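Long-range contacts in esterase D (Lactobacillus rhamnosus, PDB 3DKR), which probably hydrolyses carboxylic esters, as expected of an alpha/beta-hydrolase enzyme with a serine-based catalytic triad: residues D22-L28 with Y92-F98; A119-S125 with Q185-Q191; P15-E19 with A42-Q46; A214-F218 with F244-E248. One frame throughout, in Å; residues are numbered along the deposited sequence.

Interaction 1: residues D22-L28 with Y92-F98; sequences DTGVVLL and YAKVFVF
Strands 23-28 and 94-98 run parallel, pairing Thr-23 with Lys-94 through to Leu-27 with Phe-98, their axes approaching to 4.6 Å and differing in direction by 17°. They are adjacent inner strands of the alpha/beta-hydrolase sheet. Six alternating backbone hydrogen bonds establish the register: Lys-94 N to Asp-22 O, the longest at 3.2 Å, Gly-24 N to Lys-94 O, Phe-96 N to Gly-24 O, Val-26 N to Phe-96 O, Phe-98 N to Val-26 O and Leu-28 N to Phe-98 O, the shortest at 2.8 Å.

On the face that carries Thr-23, Val-25 and Leu-27, two rings are met at their edges by methyl groups. Thr-23 CG2 stands 3.6 Å from Phe-96 CE2, and Val-25 CG1 lies in the plane of the next ring, 3.6 Å from Phe-98 CD2. Val-25 reaches it because CG1 is turned opposite the backbone N (chi1 -175°). Met-245 of helix 234-246 packs on Val-25 and Phe-96 here. On the face of Val-26 and Val-97 the contacts toward the C-terminal end are aliphatic: these two valines run alongside each other, Val-26 CB to Val-97 CG1 4.1 Å, while Leu-28 CD1 reaches Val-97 CG1 at 4.0 Å. Helix 74-89 lies against the valines through Met-88 and Val-85.

At the start of the pair, Tyr-92, whose OH is hydrogen-bonded to Gly-20 N, lays its ring against a position that has no side chain. A CB on Gly-24 would collide with CD2 of that ring; instead Gly-24 CA makes a CH-pi contact, 4.0 Å from the Tyr-92 centroid and 22° off the ring normal.

Interaction 2: residues A119-S125 with Q185-Q191; sequences AGGVFSS and QPTFIGQ
Phe-188 is bonded to strand 119-122 through both its N-H and its C=O: its N donates to Gly-120 O and its O accepts from Val-122 N, each bond 2.9 Å long, as expected for parallel strands. Its ring, set opposite the backbone N (chi1 -178°), brings CD2 to 3.6 Å from Val-122 O. Farther out, Phe-188 CE2 meets the edge of the Phe-123 ring, 4.1 Å from CD1, and the two side chains run roughly perpendicular. Across from Phe-188, Gly-121 CA approaches Phe-188 O to 3.1 Å; a CB there would strike that oxygen, and the backbone angles of Gly-121 by themselves call for glycine.

At the opening end, Ala-119 CB lies against Pro-186, 3.2 Å from Pro-186 O, beside a weak bond from Gly-120 N to the same oxygen.

Gln-191 closes the other end. Bent at chi2 (58°), it presents OE1 to two donors of one residue: Ser-125 N at 2.8 Å in the carbonyl plane, and Ser-125 OG at 2.7 Å from above it. These bonds fix the amide, whose NE2 binds the predicted charge-relay Asp-195. Gln-191 is linked to the predicted nucleophile Ser-101 through Ser-125, whose O takes a bond from Ser-101 OG.

Strands 94-99 and 216-221 flank the pair; helix 202-209 packs through Leu-206 on Val-122 and Ile-189, and helix 234-246 through Val-241 on Phe-123 and Phe-188.

Interaction 3: residues P15-E19 with A42-Q46; sequences PFEYE and ARALQ
Packing of an edge strand on a helix brings Tyr-18 of strand 16-18 against Ala-42, Arg-43 and Gln-46 of helix 39-47. The Gln-46 amide stacks over one face of the Tyr-18 ring, the planes 12° apart and Gln-46 NE2 3.6 Å from Tyr-18 CG. An extended side chain, with its own CG opposite the backbone N (chi1 -175°), carries the amide there. Both its ends are held: Arg-43 NH1 donates to a lone pair of Gln-46 OE1 at 2.8 Å, and Gln-46 NE2 donates at 3.0 Å to a water that in turn donates to Glu-19 O.

Helix 39-47 is the connecting helix of a beta-alpha-beta crossover between the parallel strands 23-28 and 51-54, and strand 16-18 adds to the latter antiparallel as one edge strand of the sheet. Accordingly Ala-42 also touches Leu-27 and Val-52 of the sheet. Its CB fills the angle between two aromatic side chains, 3.7 Å from Phe-16 CE2 and 3.7 Å from Tyr-18 CE2.

Replacing Tyr-18 by a serine would remove the ring and is likely to leave the Gln-46 amide without its stacking surface, opening a gap beside Ala-42. At the far end of the ring, Tyr-18 OH sits over a face of the Arg-43 guanidinium, 3.1 Å from NE; the approach is at a poor angle for a hydrogen bond, and the ring and guanidinium planes are 31° apart.

Interaction 4: residues A214-F218 with F244-E248; sequences ARVDF and FMQQE
Arg-215 and Glu-248 form the salt bridge of this contact. Both terminal nitrogens of the arginine grip a single carboxylate oxygen: Glu-248 OE2 lies 2.9 Å from Arg-215 NH1 and 3.2 Å from Arg-215 NH2. NH1 comes in nearly along the C-O axis, whereas NH2 is met by the anti lone pair of OE2. The guanidinium and carboxylate planes are only 14° apart, and OE2 lies within the guanidinium plane, so the pairing is end-on, through NH1 and NH2. Arg-215 spans the distance by being extended from CG to NE, after a first torsion that places CG between the backbone N and the carbonyl carbon (chi1 70°).

The guanidinium also makes packing contacts. Gln-247 CB lies over one of its faces, 3.5 Å from Arg-215 NH2, and NH2 itself stands over a face of the Phe-244 ring, 3.8 Å from CE1, with the planes 56° apart. A leucine in place of Arg-215 would probably leave the Glu-248 carboxylate without its charged mate and the Phe-244 ring face less covered.

Further van der Waals contacts join Asp-217 and Phe-244, whose side chains run antiparallel past one another. Asp-217 CB comes to 3.6 Å from Phe-244 CD1, and its OD2 to 3.5 Å from the same atom.

Phe-244 also meets Phe-188 edge-to-face, and Arg-215 and Glu-248 both touch Pro-186. The arrangement joins the edge strand 216-221 to the last turn of helix 234-246 and the residues that follow, the C-terminal helix packing across the sheet as in other alpha/beta hydrolases.

From the N terminus, interaction 3 opens first, at 15-19, and interaction 1 at 22-28. Interaction 3 closes at 42-46, inside the span that interaction 1 closes only at 92-98, so these two cross. Interactions 2 and 4 follow in series, the former closing a largely helical excursion between 119-125 and 185-191, the latter returning the C-terminal helix to strand 216-221. Interaction 1 joins interaction 2 through strands 94-99 and 119-122, where Val-97 probably bonds Ala-119 and Gly-121; Thr-187 and Ile-189 probably do likewise with Asp-217 of interaction 4. Met-245 of interaction 4 touches Phe-96 of interaction 1 and Leu-45 of interaction 3.

Interaction 1: residues D22-L28 with Y92-F98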
loop_
_atom_site.group_PDB
_atom_site.type_symbol
_atom_site.label_atom_id
_atom_site.label_comp_id
_atom_site.label_asym_id
_atom_site.label_seq_id
_atom_site.Cartn_x
_atom_site.Cartn_y
_atom_site.Cartn_z
ATOM N N ASP A 22 21.943 0.976 -7.206
ATOM C CA ASP A 22 21.525 -0.134 -8.096
ATOM C C ASP A 22 20.037 -0.460 -8.020
ATOM O O ASP A 22 19.432 -0.837 -9.028
ATOM C CB ASP A 22 22.310 -1.419 -7.812
ATOM C CG ASP A 22 22.073 -1.951 -6.420
ATOM O OD1 ASP A 22 22.554 -1.277 -5.481
ATOM O OD2 ASP A 22 21.408 -3.016 -6.272
ATOM N N THR A 23 19.452 -0.354 -6.826
ATOM C CA THR A 23 18.089 -0.819 -6.600
ATOM C C THR A 23 17.209 0.276 -6.008
ATOM O O THR A 23 17.628 0.996 -5.088
ATOM C CB THR A 23 18.066 -2.036 -5.671
ATOM O OG1 THR A 23 18.769 -3.136 -6.287
ATOM C CG2 THR A 23 16.631 -2.473 -5.392
ATOM N N GLY A 24 16.000 0.390 -6.548
ATOM C CA GLY A 24 15.018 1.358 -6.071
ATOM C C GLY A 24 13.749 0.655 -5.665
ATOM O O GLY A 24 13.421 -0.418 -6.196
ATOM N N VAL A 25 13.004 1.276 -4.755
ATOM C CA VAL A 25 11.784 0.688 -4.209
ATOM C C VAL A 25 10.658 1.709 -4.254
ATOM O O VAL A 25 10.832 2.835 -3.792
ATOM C CB VAL A 25 11.982 0.256 -2.740
ATOM C CG1 VAL A 25 10.741 -0.470 -2.234
ATOM C CG2 VAL A 25 13.196 -0.646 -2.623
ATOM N N VAL A 26 9.516 1.304 -4.799
ATOM C CA VAL A 26 8.304 2.112 -4.778
ATOM C C VAL A 26 7.442 1.640 -3.609
ATOM O O VAL A 26 7.178 0.441 -3.467
ATOM C CB VAL A 26 7.507 1.988 -6.091
ATOM C CG1 VAL A 26 6.182 2.720 -5.986
ATOM C CG2 VAL A 26 8.337 2.496 -7.288
ATOM N N LEU A 27 7.013 2.591 -2.765
ATOM C CA LEU A 27 6.168 2.286 -1.598
ATOM C C LEU A 27 4.836 3.009 -1.750
ATOM O O LEU A 27 4.816 4.232 -1.883
ATOM C CB LEU A 27 6.833 2.724 -0.288
ATOM C CG LEU A 27 8.168 2.051 0.030
ATOM C CD1 LEU A 27 8.807 2.626 1.304
ATOM C CD2 LEU A 27 8.059 0.533 0.169
ATOM N N LEU A 28 3.749 2.232 -1.769
ATOM C CA LEU A 28 2.399 2.734 -2.066
ATOM C C LEU A 28 1.531 2.706 -0.804
ATOM O O LEU A 28 1.354 1.666 -0.173
ATOM C CB LEU A 28 1.763 1.917 -3.191
ATOM C CG LEU A 28 2.584 1.915 -4.479
ATOM C CD1 LEU A 28 1.943 1.014 -5.533
ATOM C CD2 LEU A 28 2.754 3.343 -5.054
ATOM N N TYR A 92 16.909 2.768 -12.092
ATOM C CA TYR A 92 17.578 1.730 -11.295
ATOM C C TYR A 92 17.654 0.418 -12.037
ATOM O O TYR A 92 16.742 0.074 -12.759
ATOM C CB TYR A 92 16.855 1.504 -9.956
ATOM C CG TYR A 92 16.953 2.720 -9.092
ATOM C CD1 TYR A 92 18.158 3.060 -8.523
ATOM C CD2 TYR A 92 15.880 3.574 -8.912
ATOM C CE1 TYR A 92 18.298 4.203 -7.768
ATOM C CE2 TYR A 92 16.009 4.711 -8.146
ATOM C CZ TYR A 92 17.226 5.018 -7.574
ATOM O OH TYR A 92 17.372 6.165 -6.810
ATOM N N ALA A 93 18.734 -0.329 -11.821
ATOM C CA ALA A 93 18.875 -1.643 -12.439
ATOM C C ALA A 93 17.748 -2.571 -12.011
ATOM O O ALA A 93 17.291 -3.381 -12.805
ATOM C CB ALA A 93 20.190 -2.263 -12.052
ATOM N N LYS A 94 17.367 -2.499 -10.733
ATOM C CA LYS A 94 16.294 -3.334 -10.182
ATOM C C LYS A 94 15.316 -2.489 -9.400
ATOM O O LYS A 94 15.720 -1.563 -8.694
ATOM C CB LYS A 94 16.872 -4.426 -9.282
ATOM C CG LYS A 94 17.810 -5.388 -10.019
ATOM C CD LYS A 94 18.132 -6.612 -9.167
ATOM C CE LYS A 94 19.144 -7.542 -9.835
ATOM N NZ LYS A 94 19.394 -8.787 -9.050
ATOM N N VAL A 95 14.033 -2.816 -9.540
ATOM C CA VAL A 95 12.973 -2.085 -8.843
ATOM C C VAL A 95 12.029 -3.086 -8.186
ATOM O O VAL A 95 11.642 -4.079 -8.801
ATOM C CB VAL A 95 12.212 -1.179 -9.813
ATOM C CG1 VAL A 95 10.915 -0.666 -9.182
ATOM C CG2 VAL A 95 13.100 -0.008 -10.252
ATOM N N PHE A 96 11.677 -2.787 -6.937
ATOM C CA PHE A 96 10.692 -3.523 -6.156
ATOM C C PHE A 96 9.521 -2.580 -5.866
ATOM O O PHE A 96 9.717 -1.381 -5.750
ATOM C CB PHE A 96 11.296 -3.975 -4.839
ATOM C CG PHE A 96 12.414 -4.976 -4.984
ATOM C CD1 PHE A 96 12.188 -6.319 -4.730
ATOM C CD2 PHE A 96 13.677 -4.582 -5.395
ATOM C CE1 PHE A 96 13.221 -7.250 -4.872
ATOM C CE2 PHE A 96 14.709 -5.520 -5.542
ATOM C CZ PHE A 96 14.463 -6.845 -5.278
ATOM N N VAL A 97 8.321 -3.128 -5.750
ATOM C CA VAL A 97 7.123 -2.327 -5.466
ATOM C C VAL A 97 6.308 -2.997 -4.377
ATOM O O VAL A 97 5.945 -4.168 -4.511
ATOM C CB VAL A 97 6.266 -2.196 -6.724
ATOM C CG1 VAL A 97 5.073 -1.268 -6.469
ATOM C CG2 VAL A 97 7.156 -1.730 -7.903
ATOM N N PHE A 98 6.007 -2.238 -3.317
ATOM C CA PHE A 98 5.230 -2.740 -2.176
ATOM C C PHE A 98 4.171 -1.724 -1.794
ATOM O O PHE A 98 4.332 -0.541 -2.048
ATOM C CB PHE A 98 6.109 -2.946 -0.934
ATOM C CG PHE A 98 7.317 -3.812 -1.160
ATOM C CD1 PHE A 98 7.216 -5.199 -1.092
ATOM C CD2 PHE A 98 8.566 -3.241 -1.353
ATOM C CE1 PHE A 98 8.329 -5.999 -1.271
ATOM C CE2 PHE A 98 9.677 -4.037 -1.560
ATOM C CZ PHE A 98 9.556 -5.411 -1.492
#

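Interaction 2: residues A119-S125 with Q185-Q191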
loop_
_atom_site.group_PDB
_atom_site.type_symbol
_atom_site.label_atom_id
_atom_site.label_comp_id
_atom_site.label_asym_id
_atom_site.label_seq_id
_atom_site.Cartn_x
_atom_site.Cartn_y
_atom_site.Cartn_z
ATOM N N ALA A 119 10.475 -7.711 -8.277
ATOM C CA ALA A 119 9.664 -8.382 -7.277
ATOM C C ALA A 119 8.866 -7.326 -6.508
ATOM O O ALA A 119 9.011 -6.131 -6.757
ATOM C CB ALA A 119 10.535 -9.203 -6.342
ATOM N N GLY A 120 8.010 -7.760 -5.602
ATOM C CA GLY A 120 7.162 -6.799 -4.896
ATOM C C GLY A 120 6.202 -7.523 -4.004
ATOM O O GLY A 120 6.375 -8.704 -3.739
ATOM N N GLY A 121 5.185 -6.823 -3.519
ATOM C CA GLY A 121 4.214 -7.458 -2.642
ATOM C C GLY A 121 3.468 -6.481 -1.758
ATOM O O GLY A 121 3.343 -5.297 -2.083
ATOM N N VAL A 122 2.968 -6.992 -0.642
ATOM C CA VAL A 122 2.053 -6.251 0.196
ATOM C C VAL A 122 2.452 -6.315 1.662
ATOM O O VAL A 122 3.054 -7.289 2.121
ATOM C CB VAL A 122 0.607 -6.747 0.032
ATOM C CG1 VAL A 122 0.214 -6.799 -1.467
ATOM C CG2 VAL A 122 0.428 -8.116 0.684
ATOM N N PHE A 123 2.096 -5.260 2.376
ATOM C CA PHE A 123 2.265 -5.194 3.810
ATOM C C PHE A 123 0.928 -5.328 4.541
ATOM O O PHE A 123 0.898 -5.217 5.780
ATOM C CB PHE A 123 2.908 -3.870 4.223
ATOM C CG PHE A 123 4.227 -3.571 3.553
ATOM C CD1 PHE A 123 5.098 -4.592 3.169
ATOM C CD2 PHE A 123 4.617 -2.259 3.362
ATOM C CE1 PHE A 123 6.321 -4.285 2.583
ATOM C CE2 PHE A 123 5.833 -1.958 2.799
ATOM C CZ PHE A 123 6.680 -2.965 2.406
ATOM N N SER A 124 -0.152 -5.522 3.788
ATOM C CA SER A 124 -1.451 -5.944 4.341
ATOM C C SER A 124 -2.334 -6.473 3.218
ATOM O O SER A 124 -2.049 -6.260 2.028
ATOM C CB SER A 124 -2.155 -4.798 5.075
ATOM O OG SER A 124 -3.152 -5.313 5.955
ATOM N N SER A 125 -3.371 -7.211 3.600
ATOM C CA SER A 125 -4.286 -7.813 2.620
ATOM C C SER A 125 -5.037 -6.774 1.810
ATOM O O SER A 125 -5.228 -5.648 2.255
ATOM C CB SER A 125 -5.276 -8.701 3.350
ATOM O OG SER A 125 -4.607 -9.821 3.890
ATOM N N GLN A 185 6.854 -13.006 -10.651
ATOM C CA GLN A 185 7.919 -12.521 -9.793
ATOM C C GLN A 185 7.816 -13.079 -8.386
ATOM O O GLN A 185 6.707 -13.398 -7.922
ATOM C CB GLN A 185 7.875 -10.993 -9.663
ATOM C CG GLN A 185 8.055 -10.221 -10.954
ATOM C CD GLN A 185 6.751 -9.842 -11.615
ATOM O OE1 GLN A 185 5.735 -10.516 -11.440
ATOM N NE2 GLN A 185 6.773 -8.751 -12.385
ATOM N N PRO A 186 8.952 -13.134 -7.676
ATOM C CA PRO A 186 8.903 -13.330 -6.241
ATOM C C PRO A 186 7.949 -12.310 -5.600
ATOM O O PRO A 186 7.984 -11.125 -5.960
ATOM C CB PRO A 186 10.349 -13.066 -5.801
ATOM C CG PRO A 186 11.159 -13.366 -7.011
ATOM C CD PRO A 186 10.338 -12.993 -8.169
ATOM N N THR A 187 7.109 -12.785 -4.688
ATOM C CA THR A 187 6.117 -11.932 -4.014
ATOM C C THR A 187 6.244 -12.023 -2.501
ATOM O O THR A 187 6.325 -13.111 -1.929
ATOM C CB THR A 187 4.705 -12.320 -4.437
ATOM O OG1 THR A 187 4.605 -12.264 -5.861
ATOM C CG2 THR A 187 3.658 -11.396 -3.804
ATOM N N PHE A 188 6.235 -10.853 -1.870
ATOM C CA PHE A 188 6.293 -10.700 -0.424
ATOM C C PHE A 188 4.890 -10.457 0.102
ATOM O O PHE A 188 4.144 -9.651 -0.449
ATOM C CB PHE A 188 7.182 -9.502 -0.060
ATOM C CG PHE A 188 7.351 -9.295 1.412
ATOM C CD1 PHE A 188 8.404 -9.895 2.095
ATOM C CD2 PHE A 188 6.438 -8.545 2.137
ATOM C CE1 PHE A 188 8.558 -9.724 3.472
ATOM C CE2 PHE A 188 6.595 -8.365 3.503
ATOM C CZ PHE A 188 7.650 -8.972 4.175
ATOM N N ILE A 189 4.543 -11.151 1.181
ATOM C CA ILE A 189 3.256 -10.930 1.858
ATOM C C ILE A 189 3.469 -10.755 3.347
ATOM O O ILE A 189 3.965 -11.666 4.019
ATOM C CB ILE A 189 2.263 -12.087 1.641
ATOM C CG1 ILE A 189 2.003 -12.292 0.150
ATOM C CG2 ILE A 189 0.960 -11.794 2.412
ATOM C CD1 ILE A 189 1.107 -13.506 -0.207
ATOM N N GLY A 190 3.131 -9.573 3.861
ATOM C CA GLY A 190 3.125 -9.320 5.284
ATOM C C GLY A 190 1.730 -8.952 5.746
ATOM O O GLY A 190 1.012 -8.232 5.050
ATOM N N GLN A 191 1.337 -9.445 6.917
ATOM C CA GLN A 191 -0.011 -9.226 7.426
ATOM C C GLN A 191 -0.010 -9.131 8.950
ATOM O O GLN A 191 0.523 -10.010 9.626
ATOM C CB GLN A 191 -0.907 -10.377 6.991
ATOM C CG GLN A 191 -2.322 -10.322 7.526
ATOM C CD GLN A 191 -3.037 -9.061 7.150
ATOM O OE1 GLN A 191 -3.221 -8.780 5.961
ATOM N NE2 GLN A 191 -3.498 -8.313 8.155
#

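Interaction 3: residues P15-E19 with A42-Q46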
loop_
_atom_site.group_PDB
_atom_site.type_symbol
_atom_site.label_atom_id
_atom_site.label_comp_id
_atom_site.label_asym_id
_atom_site.label_seq_id
_atom_site.Cartn_x
_atom_site.Cartn_y
_atom_site.Cartn_z
ATOM N N PRO A 15 4.878 13.916 -1.521
ATOM C CA PRO A 15 5.592 12.743 -2.030
ATOM C C PRO A 15 7.067 12.967 -1.754
ATOM O O PRO A 15 7.494 14.116 -1.659
ATOM C CB PRO A 15 5.327 12.783 -3.539
ATOM C CG PRO A 15 4.878 14.170 -3.819
ATOM C CD PRO A 15 4.247 14.693 -2.595
ATOM N N PHE A 16 7.849 11.897 -1.611
ATOM C CA PHE A 16 9.285 12.067 -1.376
ATOM C C PHE A 16 10.119 10.958 -1.985
ATOM O O PHE A 16 9.600 9.899 -2.308
ATOM C CB PHE A 16 9.613 12.253 0.109
ATOM C CG PHE A 16 9.387 11.034 0.978
ATOM C CD1 PHE A 16 8.136 10.769 1.546
ATOM C CD2 PHE A 16 10.440 10.185 1.295
ATOM C CE1 PHE A 16 7.939 9.669 2.358
ATOM C CE2 PHE A 16 10.242 9.097 2.104
ATOM C CZ PHE A 16 8.988 8.843 2.647
ATOM N N GLU A 17 11.399 11.245 -2.166
ATOM C CA GLU A 17 12.289 10.342 -2.890
ATOM C C GLU A 17 13.670 10.381 -2.304
ATOM O O GLU A 17 14.216 11.460 -2.050
ATOM C CB GLU A 17 12.371 10.702 -4.374
ATOM C CG GLU A 17 13.250 9.731 -5.172
ATOM C CD GLU A 17 13.093 9.815 -6.685
ATOM O OE1 GLU A 17 12.356 10.690 -7.194
ATOM O OE2 GLU A 17 13.721 8.971 -7.372
ATOM N N TYR A 18 14.236 9.198 -2.104
ATOM C CA TYR A 18 15.622 9.050 -1.724
ATOM C C TYR A 18 16.393 8.441 -2.870
ATOM O O TYR A 18 15.985 7.405 -3.428
ATOM C CB TYR A 18 15.759 8.112 -0.533
ATOM C CG TYR A 18 15.011 8.527 0.704
ATOM C CD1 TYR A 18 14.769 9.867 0.993
ATOM C CD2 TYR A 18 14.578 7.566 1.615
ATOM C CE1 TYR A 18 14.078 10.236 2.159
ATOM C CE2 TYR A 18 13.907 7.926 2.760
ATOM C CZ TYR A 18 13.644 9.258 3.024
ATOM O OH TYR A 18 12.966 9.606 4.192
ATOM N N GLU A 19 17.531 9.046 -3.189
ATOM C CA GLU A 19 18.381 8.512 -4.259
ATOM C C GLU A 19 19.119 7.289 -3.790
ATOM O O GLU A 19 19.544 7.210 -2.645
ATOM C CB GLU A 19 19.386 9.557 -4.724
ATOM C CG GLU A 19 18.758 10.852 -5.182
ATOM C CD GLU A 19 17.678 10.669 -6.221
ATOM O OE1 GLU A 19 17.911 9.948 -7.230
ATOM O OE2 GLU A 19 16.572 11.240 -6.020
ATOM N N ALA A 42 10.863 3.659 4.518
ATOM C CA ALA A 42 11.695 4.362 3.548
ATOM C C ALA A 42 13.100 4.634 4.119
ATOM O O ALA A 42 14.118 4.444 3.452
ATOM C CB ALA A 42 11.007 5.643 3.104
ATOM N N ARG A 43 13.149 5.070 5.373
ATOM C CA ARG A 43 14.419 5.367 6.022
ATOM C C ARG A 43 15.226 4.099 6.295
ATOM O O ARG A 43 16.446 4.098 6.115
ATOM C CB ARG A 43 14.186 6.165 7.305
ATOM C CG ARG A 43 13.745 7.573 7.039
ATOM C CD ARG A 43 14.864 8.417 6.436
ATOM N NE ARG A 43 14.670 9.825 6.725
ATOM C CZ ARG A 43 15.494 10.803 6.368
ATOM N NH1 ARG A 43 16.593 10.562 5.645
ATOM N NH2 ARG A 43 15.209 12.052 6.729
ATOM N N ALA A 44 14.568 3.019 6.712
ATOM C CA ALA A 44 15.254 1.733 6.883
ATOM C C ALA A 44 15.876 1.292 5.558
ATOM O O ALA A 44 17.019 0.851 5.497
ATOM C CB ALA A 44 14.304 0.676 7.408
ATOM N N LEU A 45 15.129 1.443 4.476
ATOM C CA LEU A 45 15.650 1.068 3.165
ATOM C C LEU A 45 16.817 1.961 2.785
ATOM O O LEU A 45 17.828 1.480 2.275
ATOM C CB LEU A 45 14.557 1.116 2.111
ATOM C CG LEU A 45 13.441 0.105 2.330
ATOM C CD1 LEU A 45 12.335 0.318 1.312
ATOM C CD2 LEU A 45 13.979 -1.319 2.186
ATOM N N GLN A 46 16.708 3.251 3.077
ATOM C CA GLN A 46 17.800 4.183 2.814
ATOM C C GLN A 46 19.077 3.787 3.571
ATOM O O GLN A 46 20.180 3.840 3.002
ATOM C CB GLN A 46 17.393 5.596 3.201
ATOM C CG GLN A 46 18.432 6.649 2.845
ATOM C CD GLN A 46 18.020 8.031 3.273
ATOM O OE1 GLN A 46 17.606 8.223 4.418
ATOM N NE2 GLN A 46 18.154 9.005 2.379
HETATM O O HOH W 1 19.538 8.696 -0.269
#

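Interaction 4: residues A214-F218 with F244-E248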
loop_
_atom_site.group_PDB
_atom_site.type_symbol
_atom_site.label_atom_id
_atom_site.label_comp_id
_atom_site.label_asym_id
_atom_site.label_seq_id
_atom_site.Cartn_x
_atom_site.Cartn_y
_atom_site.Cartn_z
ATOM N N ALA A 214 7.456 -17.051 -8.737
ATOM C CA ALA A 214 8.725 -17.774 -8.492
ATOM C C ALA A 214 8.873 -18.254 -7.045
ATOM O O ALA A 214 9.399 -19.351 -6.787
ATOM C CB ALA A 214 9.912 -16.911 -8.865
ATOM N N ARG A 215 8.454 -17.409 -6.106
ATOM C CA ARG A 215 8.368 -17.743 -4.696
ATOM C C ARG A 215 7.391 -16.791 -4.019
ATOM O O ARG A 215 7.097 -15.713 -4.550
ATOM C CB ARG A 215 9.731 -17.669 -4.002
ATOM C CG ARG A 215 10.328 -16.271 -3.812
ATOM C CD ARG A 215 11.511 -16.264 -2.793
ATOM N NE ARG A 215 12.064 -14.912 -2.566
ATOM C CZ ARG A 215 12.818 -14.251 -3.445
ATOM N NH1 ARG A 215 13.123 -14.796 -4.615
ATOM N NH2 ARG A 215 13.267 -13.031 -3.161
ATOM N N VAL A 216 6.870 -17.220 -2.871
ATOM C CA VAL A 216 6.042 -16.369 -2.025
ATOM C C VAL A 216 6.620 -16.326 -0.612
ATOM O O VAL A 216 6.650 -17.338 0.096
ATOM C CB VAL A 216 4.575 -16.843 -1.989
ATOM C CG1 VAL A 216 3.752 -15.913 -1.116
ATOM C CG2 VAL A 216 4.017 -16.894 -3.403
ATOM N N ASP A 217 7.080 -15.150 -0.198
ATOM C CA ASP A 217 7.713 -14.976 1.105
ATOM C C ASP A 217 6.685 -14.405 2.078
ATOM O O ASP A 217 6.362 -13.219 2.020
ATOM C CB ASP A 217 8.913 -14.034 0.963
ATOM C CG ASP A 217 9.722 -13.899 2.242
ATOM O OD1 ASP A 217 9.618 -14.746 3.156
ATOM O OD2 ASP A 217 10.508 -12.929 2.317
ATOM N N PHE A 218 6.175 -15.256 2.970
ATOM C CA PHE A 218 4.996 -14.944 3.785
ATOM C C PHE A 218 5.352 -14.678 5.247
ATOM O O PHE A 218 6.019 -15.500 5.899
ATOM C CB PHE A 218 4.004 -16.110 3.693
ATOM C CG PHE A 218 2.659 -15.851 4.359
ATOM C CD1 PHE A 218 1.573 -15.454 3.594
ATOM C CD2 PHE A 218 2.470 -16.044 5.718
ATOM C CE1 PHE A 218 0.344 -15.234 4.176
ATOM C CE2 PHE A 218 1.233 -15.811 6.318
ATOM C CZ PHE A 218 0.165 -15.406 5.538
ATOM N N PHE A 244 14.155 -10.186 1.870
ATOM C CA PHE A 244 13.468 -10.561 0.637
ATOM C C PHE A 244 14.161 -9.991 -0.591
ATOM O O PHE A 244 14.395 -10.694 -1.584
ATOM C CB PHE A 244 12.005 -10.098 0.734
ATOM C CG PHE A 244 11.214 -10.249 -0.526
ATOM C CD1 PHE A 244 10.644 -11.479 -0.878
ATOM C CD2 PHE A 244 10.974 -9.155 -1.342
ATOM C CE1 PHE A 244 9.889 -11.599 -2.024
ATOM C CE2 PHE A 244 10.221 -9.283 -2.505
ATOM C CZ PHE A 244 9.676 -10.491 -2.840
ATOM N N MET A 245 14.499 -8.702 -0.520
ATOM C CA MET A 245 15.194 -8.050 -1.611
ATOM C C MET A 245 16.605 -8.599 -1.792
ATOM O O MET A 245 17.055 -8.810 -2.915
ATOM C CB MET A 245 15.207 -6.544 -1.382
ATOM C CG MET A 245 13.816 -5.973 -1.585
ATOM S SD MET A 245 13.797 -4.189 -1.812
ATOM C CE MET A 245 14.063 -3.859 -0.146
ATOM N N GLN A 246 17.274 -8.880 -0.687
ATOM C CA GLN A 246 18.660 -9.350 -0.761
ATOM C C GLN A 246 18.774 -10.737 -1.377
ATOM O O GLN A 246 19.819 -11.090 -1.937
ATOM C CB GLN A 246 19.298 -9.309 0.622
ATOM C CG GLN A 246 19.732 -7.928 1.032
ATOM C CD GLN A 246 20.913 -7.445 0.208
ATOM O OE1 GLN A 246 20.753 -6.993 -0.925
ATOM N NE2 GLN A 246 22.117 -7.578 0.762
ATOM N N GLN A 247 17.708 -11.522 -1.280
ATOM C CA GLN A 247 17.637 -12.811 -1.980
ATOM C C GLN A 247 17.770 -12.703 -3.500
ATOM O O GLN A 247 18.125 -13.687 -4.155
ATOM C CB GLN A 247 16.342 -13.533 -1.617
ATOM C CG GLN A 247 16.367 -14.120 -0.230
ATOM C CD GLN A 247 17.305 -15.315 -0.128
ATOM O OE1 GLN A 247 17.293 -16.196 -0.993
ATOM N NE2 GLN A 247 18.127 -15.349 0.929
ATOM N N GLU A 248 17.497 -11.521 -4.061
ATOM C CA GLU A 248 17.726 -11.268 -5.497
ATOM C C GLU A 248 19.181 -10.977 -5.906
ATOM O O GLU A 248 19.486 -10.868 -7.102
ATOM C CB GLU A 248 16.805 -10.142 -5.983
ATOM C CG GLU A 248 15.333 -10.516 -5.875
ATOM C CD GLU A 248 15.003 -11.751 -6.678
ATOM O OE1 GLU A 248 15.257 -11.761 -7.901
ATOM O OE2 GLU A 248 14.518 -12.732 -6.091
#